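Local coordinates for CaaX farnesyltransferase alpha subunit Ram2 (Aspergillus fumigatus, PDB 4L9P), which probably serves as the alpha subunit of a heterodimer that attaches farnesyl groups to CaaX proteins, pairing with the beta subunit Ram1, at residues E110-V115 and W126-V131; V131-R136 and W164-W169; E71-L76 and W91-K96. The protein carries 1 engineered substitution. All blocks are in the same frame, centred on the assembly; numbering follows the deposited sequence. Where two conformers were deposited one is given.

Contact 1. Residues E110-V115 and W126-V131; sequences EWLNKV and WHHRQV. With EDO (1,2-ethanediol), chain I.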
loop_
_atom_site.group_PDB
_atom_site.type_symbol
_atom_site.label_atom_id
_atom_site.label_comp_id
_atom_site.label_asym_id
_atom_site.label_seq_id
_atom_site.Cartn_x
_atom_site.Cartn_y
_atom_site.Cartn_z
ATOM N N GLU A 110 15.923 26.013 1.145
ATOM C CA GLU A 110 15.512 26.791 -0.013
ATOM C C GLU A 110 15.861 26.053 -1.322
ATOM O O GLU A 110 15.070 26.088 -2.291
ATOM C CB GLU A 110 16.125 28.206 0.077
ATOM C CG GLU A 110 15.606 28.956 1.311
ATOM C CD GLU A 110 14.083 29.216 1.296
ATOM O OE1 GLU A 110 13.621 29.866 0.315
ATOM O OE2 GLU A 110 13.349 28.763 2.222
ATOM N N TRP A 111 16.983 25.337 -1.361
ATOM C CA TRP A 111 17.291 24.490 -2.542
ATOM C C TRP A 111 16.265 23.331 -2.661
ATOM O O TRP A 111 15.729 23.065 -3.766
ATOM C CB TRP A 111 18.706 23.943 -2.403
ATOM C CG TRP A 111 19.046 22.921 -3.428
ATOM C CD1 TRP A 111 19.506 23.157 -4.703
ATOM C CD2 TRP A 111 18.980 21.496 -3.281
ATOM N NE1 TRP A 111 19.712 21.941 -5.368
ATOM C CE2 TRP A 111 19.415 20.920 -4.507
ATOM C CE3 TRP A 111 18.615 20.651 -2.229
ATOM C CZ2 TRP A 111 19.468 19.538 -4.695
ATOM C CZ3 TRP A 111 18.668 19.280 -2.424
ATOM C CH2 TRP A 111 19.080 18.742 -3.663
ATOM N N LEU A 112 15.975 22.662 -1.541
ATOM C CA LEU A 112 15.056 21.520 -1.559
ATOM C C LEU A 112 13.675 21.957 -2.033
ATOM O O LEU A 112 13.016 21.217 -2.771
ATOM C CB LEU A 112 14.990 20.951 -0.132
ATOM C CG LEU A 112 14.149 19.657 -0.057
ATOM C CD1 LEU A 112 14.716 18.513 -0.918
ATOM C CD2 LEU A 112 14.042 19.256 1.428
ATOM N N ASN A 113 13.242 23.159 -1.651
ATOM C CA ASN A 113 11.923 23.621 -2.090
ATOM C C ASN A 113 11.849 23.656 -3.627
ATOM O O ASN A 113 10.808 23.325 -4.218
ATOM C CB ASN A 113 11.665 25.047 -1.623
ATOM C CG ASN A 113 11.407 25.157 -0.149
ATOM O OD1 ASN A 113 11.207 24.157 0.555
ATOM N ND2 ASN A 113 11.444 26.392 0.359
ATOM N N LYS A 114 12.916 24.076 -4.289
ATOM C CA LYS A 114 12.930 24.092 -5.751
ATOM C C LYS A 114 12.846 22.699 -6.355
ATOM O O LYS A 114 12.167 22.485 -7.367
ATOM C CB LYS A 114 14.239 24.798 -6.246
ATOM C CG LYS A 114 14.269 26.281 -5.846
ATOM C CD LYS A 114 15.679 26.874 -6.043
ATOM C CE LYS A 114 15.937 28.118 -5.146
ATOM N NZ LYS A 114 17.270 28.835 -5.263
ATOM N N VAL A 115 13.551 21.742 -5.757
ATOM C CA VAL A 115 13.474 20.367 -6.215
ATOM C C VAL A 115 12.057 19.801 -6.025
ATOM O O VAL A 115 11.504 19.140 -6.914
ATOM C CB VAL A 115 14.521 19.459 -5.465
ATOM C CG1 VAL A 115 14.509 18.034 -6.094
ATOM C CG2 VAL A 115 15.970 20.031 -5.578
ATOM N N TRP A 126 10.783 14.289 0.475
ATOM C CA TRP A 126 10.019 14.556 1.684
ATOM C C TRP A 126 10.601 13.876 2.902
ATOM O O TRP A 126 10.526 14.428 4.005
ATOM C CB TRP A 126 8.510 14.270 1.459
ATOM C CG TRP A 126 8.033 15.297 0.464
ATOM C CD1 TRP A 126 7.940 15.190 -0.914
ATOM C CD2 TRP A 126 7.716 16.651 0.774
ATOM N NE1 TRP A 126 7.653 16.421 -1.467
ATOM C CE2 TRP A 126 7.497 17.332 -0.441
ATOM C CE3 TRP A 126 7.625 17.363 1.979
ATOM C CZ2 TRP A 126 7.176 18.701 -0.481
ATOM C CZ3 TRP A 126 7.313 18.693 1.943
ATOM C CH2 TRP A 126 7.076 19.369 0.710
ATOM N N HIS A 127 11.238 12.719 2.717
ATOM C CA HIS A 127 12.049 12.143 3.787
ATOM C C HIS A 127 13.250 13.070 4.104
ATOM O O HIS A 127 13.528 13.365 5.273
ATOM C CB HIS A 127 12.531 10.725 3.490
ATOM C CG HIS A 127 13.351 10.192 4.609
ATOM N ND1 HIS A 127 12.822 9.974 5.860
ATOM C CD2 HIS A 127 14.676 9.904 4.694
ATOM C CE1 HIS A 127 13.786 9.564 6.678
ATOM N NE2 HIS A 127 14.918 9.503 5.992
ATOM N N HIS A 128 13.920 13.599 3.068
ATOM C CA HIS A 128 15.093 14.456 3.274
ATOM C C HIS A 128 14.650 15.684 4.044
ATOM O O HIS A 128 15.357 16.160 4.948
ATOM C CB HIS A 128 15.655 14.853 1.911
ATOM C CG HIS A 128 16.946 15.589 1.986
ATOM N ND1 HIS A 128 18.125 14.974 2.361
ATOM C CD2 HIS A 128 17.253 16.860 1.626
ATOM C CE1 HIS A 128 19.115 15.868 2.272
ATOM N NE2 HIS A 128 18.619 17.025 1.826
ATOM N N ARG A 129 13.480 16.233 3.738
ATOM C CA ARG A 129 12.988 17.423 4.451
ATOM C C ARG A 129 12.852 17.115 5.951
ATOM O O ARG A 129 13.228 17.937 6.810
ATOM C CB ARG A 129 11.647 17.893 3.878
ATOM C CG ARG A 129 11.316 19.323 4.341
ATOM C CD ARG A 129 9.967 19.767 3.755
ATOM N NE ARG A 129 9.846 21.234 3.824
ATOM C CZ ARG A 129 10.299 22.074 2.895
ATOM N NH1 ARG A 129 10.832 21.608 1.749
ATOM N NH2 ARG A 129 10.239 23.406 3.135
ATOM N N GLN A 130 12.313 15.945 6.274
ATOM C CA GLN A 130 12.135 15.561 7.672
ATOM C C GLN A 130 13.506 15.352 8.376
ATOM O O GLN A 130 13.710 15.794 9.532
ATOM C CB GLN A 130 11.359 14.240 7.706
ATOM C CG GLN A 130 11.151 13.688 9.125
ATOM C CD GLN A 130 10.268 12.413 9.126
ATOM O OE1 GLN A 130 9.347 12.245 8.281
ATOM N NE2 GLN A 130 10.582 11.498 10.023
ATOM N N VAL A 131 14.459 14.780 7.657
ATOM C CA VAL A 131 15.834 14.598 8.197
ATOM C C VAL A 131 16.411 15.973 8.566
ATOM O O VAL A 131 16.969 16.123 9.651
ATOM C CB VAL A 131 16.719 13.846 7.149
ATOM C CG1 VAL A 131 18.204 13.856 7.563
ATOM C CG2 VAL A 131 16.196 12.409 7.034
HETATM C C1 EDO I . 15.327 11.762 11.272
HETATM O O1 EDO I . 15.315 10.362 11.018
HETATM C C2 EDO I . 13.956 12.289 10.906
HETATM O O2 EDO I . 12.926 11.513 11.525
#
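Leu112 and Arg129 form the tight part of this contact, showing how an arginine can serve both as a greasy surface and as a polar grip. Leu112 drives CD2 against the arginine stem, 3.7 Å from Arg129 CB, while its other methyl, CD1, lies 4.0 Å from His128 CD2. With CG anti to the backbone N (chi1 -165°) and the chain extended to NE, Arg129 runs past the leucine and delivers its guanidinium to Asn113. Asn113 OD1 accepts from Arg129 NH1 at 2.8 Å and Arg129 NH2 at 2.9 Å. Amide and guanidinium are nearly coplanar, 16° apart; NH2 falls on a lone pair, whereas NH1 comes in almost along the C=O axis. Both bonds are bent, since two N-H groups share one oxygen, yet together they should fix the rotation of the arginine head. Glu146 supplies the counter-charge, in a salt bridge with Arg129 NE. The open side lies at the exposed Glu110, whose OE2 stays 6.3 Å from Arg129 NH2, opposite charges not in contact. On the flank of helix 123-133 turned toward Trp169, Gln130 NE2 donates to a 1,2-ethanediol, probably from the crystallisation liquor. The segments run antiparallel, their axes 10.9 Å apart, within a prenyltransferase alpha subunit repeat. Helix 88-100 packs on Leu112 and His128, and helices 146-156 and 161-174 close over Arg129.

Contact 2. Residues V131-R136 and W164-W169; sequences VLMSSR and WTYRHW
Trp169 meets helix 123-133 with the rim of its indole: the backbone C and O of Met133 lie at the ring edge, near its plane, and Trp169 CH2 is 3.7 Å from Met133 C. Another edge neighbour is the carbonyl oxygen of Tyr166, one turn earlier on its own helix, while the imidazole of His173 stacks on the indole from outside the two segments. The benzo rim is shared between two residues, Trp169 CZ3 facing Met133 CG at 3.7 Å and Trp169 CZ2 reaching Ser134 CB at 3.6 Å.

Met133 fills the corner between the two aromatic side chains. It leaves the backbone with CG anti to N (chi1 -170°), then bends at chi2 and chi3, and it crosses Tyr166 at about a right angle. Met133 CG comes to 3.4 Å from Tyr166 OH, and Met133 CE follows at 3.9 Å from the same oxygen. That hydroxyl has its polar partner elsewhere, in a hydrogen bond with Glu146, so the methionine packs beside an oxygen that is already engaged.

In the right-handed superhelix of paired helices typical of prenyltransferase alpha subunits, this is a join between successive pairs: 131-136 falls in the repeat range 105-136, and 164-169 in the range 143-174. No hydrogen bond crosses the join. Polar order comes instead from within the first segment, where Ser134 OG donates to Val131 O over 2.9 Å, approaching from above the carbonyl plane. The bond turns the hydroxyl back toward its own backbone while CB rests on the indole. Helix 105-118 covers Met133 through Ile109, and on the second helix Thr165 hydrogen-bonds Ser308 of the beta subunit.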
loop_
_atom_site.group_PDB
_atom_site.type_symbol
_atom_site.label_atom_id
_atom_site.label_comp_id
_atom_site.label_asym_id
_atom_site.label_seq_id
_atom_site.Cartn_x
_atom_site.Cartn_y
_atom_site.Cartn_z
ATOM N N VAL A 131 14.459 14.780 7.657
ATOM C CA VAL A 131 15.834 14.598 8.197
ATOM C C VAL A 131 16.411 15.973 8.566
ATOM O O VAL A 131 16.969 16.123 9.651
ATOM C CB VAL A 131 16.719 13.846 7.149
ATOM C CG1 VAL A 131 18.204 13.856 7.563
ATOM C CG2 VAL A 131 16.196 12.409 7.034
ATOM N N LEU A 132 16.277 16.951 7.688
ATOM C CA LEU A 132 16.837 18.258 7.957
ATOM C C LEU A 132 16.091 18.983 9.044
ATOM O O LEU A 132 16.699 19.503 10.007
ATOM C CB LEU A 132 16.763 19.123 6.710
ATOM C CG LEU A 132 17.494 18.630 5.452
ATOM C CD1 LEU A 132 17.095 19.559 4.256
ATOM C CD2 LEU A 132 18.969 18.591 5.676
ATOM N N MET A 133 14.752 19.013 8.940
ATOM C CA MET A 133 13.952 19.821 9.832
ATOM C C MET A 133 13.917 19.264 11.266
ATOM O O MET A 133 13.641 20.005 12.242
ATOM C CB MET A 133 12.522 19.834 9.273
ATOM C CG MET A 133 11.569 20.862 9.955
ATOM S SD MET A 133 12.082 22.574 9.777
ATOM C CE MET A 133 12.247 22.719 8.029
ATOM N N SER A 134 14.253 18.006 11.413
ATOM C CA SER A 134 14.303 17.391 12.741
ATOM C C SER A 134 15.497 17.886 13.564
ATOM O O SER A 134 15.586 17.565 14.757
ATOM C CB SER A 134 14.357 15.856 12.624
ATOM O OG SER A 134 15.585 15.441 12.086
ATOM N N SER A 135 16.436 18.608 12.940
ATOM C CA SER A 135 17.612 19.047 13.719
ATOM C C SER A 135 17.261 20.290 14.512
ATOM O O SER A 135 17.170 21.409 13.923
ATOM C CB SER A 135 18.739 19.360 12.782
ATOM O OG SER A 135 19.825 19.847 13.610
ATOM N N ARG A 136 17.102 20.127 15.832
ATOM C CA ARG A 136 16.668 21.244 16.681
ATOM C C ARG A 136 17.741 22.352 16.789
ATOM O O ARG A 136 17.418 23.541 16.976
ATOM C CB ARG A 136 16.202 20.726 18.062
ATOM C CG ARG A 136 14.731 20.193 17.972
ATOM C CD ARG A 136 14.183 19.725 19.331
ATOM N NE ARG A 136 12.970 18.937 19.173
ATOM C CZ ARG A 136 11.762 19.436 18.900
ATOM N NH1 ARG A 136 11.584 20.734 18.708
ATOM N NH2 ARG A 136 10.751 18.617 18.838
ATOM N N TRP A 164 1.328 15.335 2.982
ATOM C CA TRP A 164 0.567 15.190 4.198
ATOM C C TRP A 164 1.313 14.406 5.264
ATOM O O TRP A 164 1.227 14.772 6.450
ATOM C CB TRP A 164 -0.793 14.483 3.899
ATOM C CG TRP A 164 -1.794 15.413 3.220
ATOM C CD1 TRP A 164 -2.196 15.394 1.877
ATOM C CD2 TRP A 164 -2.471 16.506 3.842
ATOM N NE1 TRP A 164 -3.126 16.400 1.679
ATOM C CE2 TRP A 164 -3.314 17.091 2.859
ATOM C CE3 TRP A 164 -2.484 17.038 5.162
ATOM C CZ2 TRP A 164 -4.192 18.163 3.159
ATOM C CZ3 TRP A 164 -3.305 18.119 5.441
ATOM C CH2 TRP A 164 -4.168 18.694 4.445
ATOM N N THR A 165 2.016 13.331 4.909
ATOM C CA THR A 165 2.798 12.591 5.885
ATOM C C THR A 165 3.834 13.504 6.528
ATOM O O THR A 165 3.991 13.505 7.771
ATOM C CB THR A 165 3.468 11.373 5.211
ATOM O OG1 THR A 165 2.406 10.462 4.830
ATOM C CG2 THR A 165 4.421 10.685 6.191
ATOM N N TYR A 166 4.508 14.312 5.696
ATOM C CA TYR A 166 5.482 15.267 6.291
ATOM C C TYR A 166 4.750 16.226 7.216
ATOM O O TYR A 166 5.260 16.531 8.335
ATOM C CB TYR A 166 6.170 15.992 5.175
ATOM C CG TYR A 166 7.075 17.132 5.743
ATOM C CD1 TYR A 166 8.360 16.855 6.279
ATOM C CD2 TYR A 166 6.568 18.427 5.827
ATOM C CE1 TYR A 166 9.120 17.889 6.825
ATOM C CE2 TYR A 166 7.324 19.452 6.395
ATOM C CZ TYR A 166 8.595 19.139 6.878
ATOM O OH TYR A 166 9.401 20.136 7.400
ATOM N N ARG A 167 3.587 16.727 6.833
ATOM C CA ARG A 167 2.920 17.707 7.693
ATOM C C ARG A 167 2.473 17.061 9.015
ATOM O O ARG A 167 2.503 17.736 10.056
ATOM C CB ARG A 167 1.743 18.383 6.950
ATOM C CG ARG A 167 1.306 19.705 7.674
ATOM C CD ARG A 167 0.329 20.525 6.859
ATOM N NE ARG A 167 0.133 21.793 7.550
ATOM C CZ ARG A 167 -0.219 22.935 6.980
ATOM N NH1 ARG A 167 -0.484 22.984 5.678
ATOM N NH2 ARG A 167 -0.250 24.044 7.749
ATOM N N HIS A 168 2.109 15.762 9.021
ATOM C CA HIS A 168 1.788 15.118 10.306
ATOM C C HIS A 168 3.059 15.096 11.169
ATOM O O HIS A 168 2.976 15.422 12.378
ATOM C CB HIS A 168 1.410 13.637 10.033
ATOM C CG HIS A 168 1.351 12.813 11.272
ATOM N ND1 HIS A 168 0.189 12.703 12.005
ATOM C CD2 HIS A 168 2.318 12.155 11.980
ATOM C CE1 HIS A 168 0.426 11.988 13.105
ATOM N NE2 HIS A 168 1.706 11.641 13.120
ATOM N N TRP A 169 4.210 14.746 10.590
ATOM C CA TRP A 169 5.455 14.732 11.358
ATOM C C TRP A 169 5.736 16.152 11.894
ATOM O O TRP A 169 6.171 16.301 13.066
ATOM C CB TRP A 169 6.621 14.238 10.451
ATOM C CG TRP A 169 7.925 14.409 11.150
ATOM C CD1 TRP A 169 8.527 13.556 12.062
ATOM C CD2 TRP A 169 8.721 15.577 11.121
ATOM N NE1 TRP A 169 9.660 14.118 12.559
ATOM C CE2 TRP A 169 9.813 15.368 12.018
ATOM C CE3 TRP A 169 8.636 16.774 10.406
ATOM C CZ2 TRP A 169 10.805 16.343 12.228
ATOM C CZ3 TRP A 169 9.621 17.758 10.662
ATOM C CH2 TRP A 169 10.676 17.514 11.557
#

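Contact 3. Residues E71-L76 and W91-K96; sequences ERALRL and WIYRAK
Leu74 and Arg94 bring their CA atoms to 6.1 Å, a close approach for two helical segments, which here run in roughly opposite directions. Two pairs of side chains exploit it. In the first, Leu74 lays CD1 over one face of the Arg94 guanidinium, off-centre toward the rim and 3.7 Å from NH1; the same methyl is 3.8 Å from Arg94 CG, so it touches both the stem and the head of the arginine. This is possible because Arg94 keeps CG anti to its backbone N (chi1 179°) and stays extended as far as NE, after which the head swings at chi4 (93°) to offer its face. The polar atoms of that head are held from outside the pair: NH2 forms a salt bridge with Glu108, and NH1 hydrogen-bonds Thr77, whose hydroxyl is also bonded to Leu74 O. Leucine contact and polar bonds therefore act on one group from different directions, which probably restricts its rotation.

The second pair is smaller. Ala73 offers only a methyl, and Ala73 CB stands 3.5 Å from Tyr93 OH; the hydroxyl itself is hydrogen-bonded to the carbonyl oxygen of Glu68. Leu60, Val63 and Met64 of helix 51-65 pack against Tyr93 as well. Helices 71-83 and 88-100 thus make an antiparallel alpha-alpha hairpin within one prenyltransferase alpha subunit repeat, the TPR-related unit from which this family builds its crescent.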
loop_
_atom_site.group_PDB
_atom_site.type_symbol
_atom_site.label_atom_id
_atom_site.label_comp_id
_atom_site.label_asym_id
_atom_site.label_seq_id
_atom_site.Cartn_x
_atom_site.Cartn_y
_atom_site.Cartn_z
ATOM N N GLU A 71 32.829 19.626 -0.059
ATOM C CA GLU A 71 32.031 20.471 -0.928
ATOM C C GLU A 71 31.877 19.909 -2.344
ATOM O O GLU A 71 30.775 20.003 -2.940
ATOM C CB GLU A 71 32.626 21.886 -0.992
ATOM C CG GLU A 71 32.567 22.615 0.339
ATOM C CD GLU A 71 31.185 23.111 0.698
ATOM O OE1 GLU A 71 30.263 23.076 -0.152
ATOM O OE2 GLU A 71 31.011 23.543 1.866
ATOM N N ARG A 72 32.934 19.347 -2.933
ATOM C CA ARG A 72 32.790 18.777 -4.264
ATOM C C ARG A 72 31.771 17.629 -4.242
ATOM O O ARG A 72 30.980 17.500 -5.173
ATOM C CB ARG A 72 34.139 18.344 -4.903
ATOM C CG ARG A 72 34.822 17.174 -4.229
ATOM C CD ARG A 72 36.133 16.774 -4.999
ATOM N NE ARG A 72 36.696 15.639 -4.308
ATOM C CZ ARG A 72 37.920 15.207 -4.506
ATOM N NH1 ARG A 72 38.677 15.836 -5.416
ATOM N NH2 ARG A 72 38.355 14.169 -3.814
ATOM N N ALA A 73 31.832 16.790 -3.217
ATOM C CA ALA A 73 30.884 15.672 -3.114
ATOM C C ALA A 73 29.478 16.202 -2.968
ATOM O O ALA A 73 28.531 15.629 -3.562
ATOM C CB ALA A 73 31.264 14.777 -1.924
ATOM N N LEU A 74 29.309 17.274 -2.208
ATOM C CA LEU A 74 27.980 17.862 -2.064
ATOM C C LEU A 74 27.434 18.339 -3.425
ATOM O O LEU A 74 26.293 18.040 -3.799
ATOM C CB LEU A 74 27.993 18.974 -0.997
ATOM C CG LEU A 74 26.635 19.649 -0.704
ATOM C CD1 LEU A 74 25.638 18.624 -0.080
ATOM C CD2 LEU A 74 26.866 20.856 0.231
ATOM N N ARG A 75 28.229 19.045 -4.208
ATOM C CA ARG A 75 27.847 19.490 -5.558
ATOM C C ARG A 75 27.546 18.288 -6.473
ATOM O O ARG A 75 26.540 18.280 -7.200
ATOM C CB ARG A 75 28.978 20.308 -6.191
ATOM C CG ARG A 75 29.166 21.678 -5.579
ATOM C CD ARG A 75 30.071 22.591 -6.482
ATOM N NE ARG A 75 31.294 21.931 -6.974
ATOM C CZ ARG A 75 32.465 21.892 -6.330
ATOM N NH1 ARG A 75 32.625 22.508 -5.154
ATOM N NH2 ARG A 75 33.492 21.253 -6.893
ATOM N N LEU A 76 28.301 17.213 -6.308
ATOM C CA LEU A 76 28.070 16.003 -7.101
ATOM C C LEU A 76 26.670 15.422 -6.776
ATOM O O LEU A 76 25.926 14.993 -7.668
ATOM C CB LEU A 76 29.138 14.960 -6.741
ATOM C CG LEU A 76 28.944 13.579 -7.387
ATOM C CD1 LEU A 76 28.842 13.618 -8.924
ATOM C CD2 LEU A 76 30.038 12.610 -6.953
ATOM N N TRP A 91 20.543 10.818 -1.959
ATOM C CA TRP A 91 19.959 11.727 -0.962
ATOM C C TRP A 91 20.479 11.420 0.442
ATOM O O TRP A 91 20.742 12.336 1.235
ATOM C CB TRP A 91 18.421 11.520 -0.939
ATOM C CG TRP A 91 17.706 12.129 -2.063
ATOM C CD1 TRP A 91 17.266 11.522 -3.252
ATOM C CD2 TRP A 91 17.341 13.495 -2.161
ATOM N NE1 TRP A 91 16.637 12.463 -4.055
ATOM C CE2 TRP A 91 16.675 13.677 -3.403
ATOM C CE3 TRP A 91 17.539 14.604 -1.335
ATOM C CZ2 TRP A 91 16.142 14.900 -3.776
ATOM C CZ3 TRP A 91 17.004 15.831 -1.730
ATOM C CH2 TRP A 91 16.309 15.973 -2.926
ATOM N N ILE A 92 20.576 10.137 0.776
ATOM C CA ILE A 92 21.082 9.810 2.098
ATOM C C ILE A 92 22.542 10.257 2.263
ATOM O O ILE A 92 22.912 10.816 3.315
ATOM C CB ILE A 92 20.966 8.291 2.338
ATOM C CG1 ILE A 92 19.458 7.952 2.376
ATOM C CG2 ILE A 92 21.694 7.842 3.626
ATOM C CD1 ILE A 92 19.208 6.597 2.106
ATOM N N TYR A 93 23.359 10.070 1.218
ATOM C CA TYR A 93 24.744 10.524 1.280
ATOM C C TYR A 93 24.788 12.075 1.358
ATOM O O TYR A 93 25.564 12.633 2.133
ATOM C CB TYR A 93 25.459 9.995 0.047
ATOM C CG TYR A 93 26.899 10.390 -0.052
ATOM C CD1 TYR A 93 27.758 10.167 0.959
ATOM C CD2 TYR A 93 27.366 11.000 -1.228
ATOM C CE1 TYR A 93 29.163 10.563 0.832
ATOM C CE2 TYR A 93 28.675 11.373 -1.391
ATOM C CZ TYR A 93 29.580 11.153 -0.361
ATOM O OH TYR A 93 30.894 11.568 -0.584
ATOM N N ARG A 94 23.939 12.773 0.609
ATOM C CA ARG A 94 23.863 14.230 0.705
ATOM C C ARG A 94 23.604 14.674 2.133
ATOM O O ARG A 94 24.266 15.587 2.610
ATOM C CB ARG A 94 22.782 14.782 -0.265
ATOM C CG ARG A 94 22.639 16.278 -0.198
ATOM C CD ARG A 94 21.625 16.797 -1.245
ATOM N NE ARG A 94 21.578 18.262 -1.211
ATOM C CZ ARG A 94 22.310 19.038 -1.995
ATOM N NH1 ARG A 94 23.167 18.484 -2.844
ATOM N NH2 ARG A 94 22.189 20.368 -1.893
ATOM N N ALA A 95 22.625 14.049 2.820
ATOM C CA ALA A 95 22.354 14.497 4.154
ATOM C C ALA A 95 23.561 14.276 5.078
ATOM O O ALA A 95 23.838 15.121 5.942
ATOM C CB ALA A 95 21.117 13.759 4.735
ATOM N N LYS A 96 24.249 13.151 4.909
ATOM C CA LYS A 96 25.488 12.932 5.707
ATOM C C LYS A 96 26.466 14.076 5.505
ATOM O O LYS A 96 27.008 14.597 6.494
ATOM C CB LYS A 96 26.161 11.643 5.285
ATOM C CG LYS A 96 25.446 10.392 5.721
ATOM C CD LYS A 96 26.312 9.191 5.253
ATOM C CE LYS A 96 25.753 7.861 5.712
ATOM N NZ LYS A 96 26.733 6.802 5.295
#

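How the contacts relate
Along the chain the order is contact 3, contact 1, contact 2, each closing before the next opens. Contact 1 sits between the others, its centre 10 Å from that of contact 2 and 13 Å from that of contact 3, while contacts 2 and 3 are 20 Å apart. Contacts 1 and 2 share helix 123-133 and residue Val131, and Arg129 packs on Tyr166 between them. Trp111 joins contact 1 to contact 3 through a cation-pi interaction with Arg94, and His128 meets Trp91. The three trace consecutive helix pairs of the crescent, whose second helices (88-100, 123-133, 161-174) each touch the beta subunit.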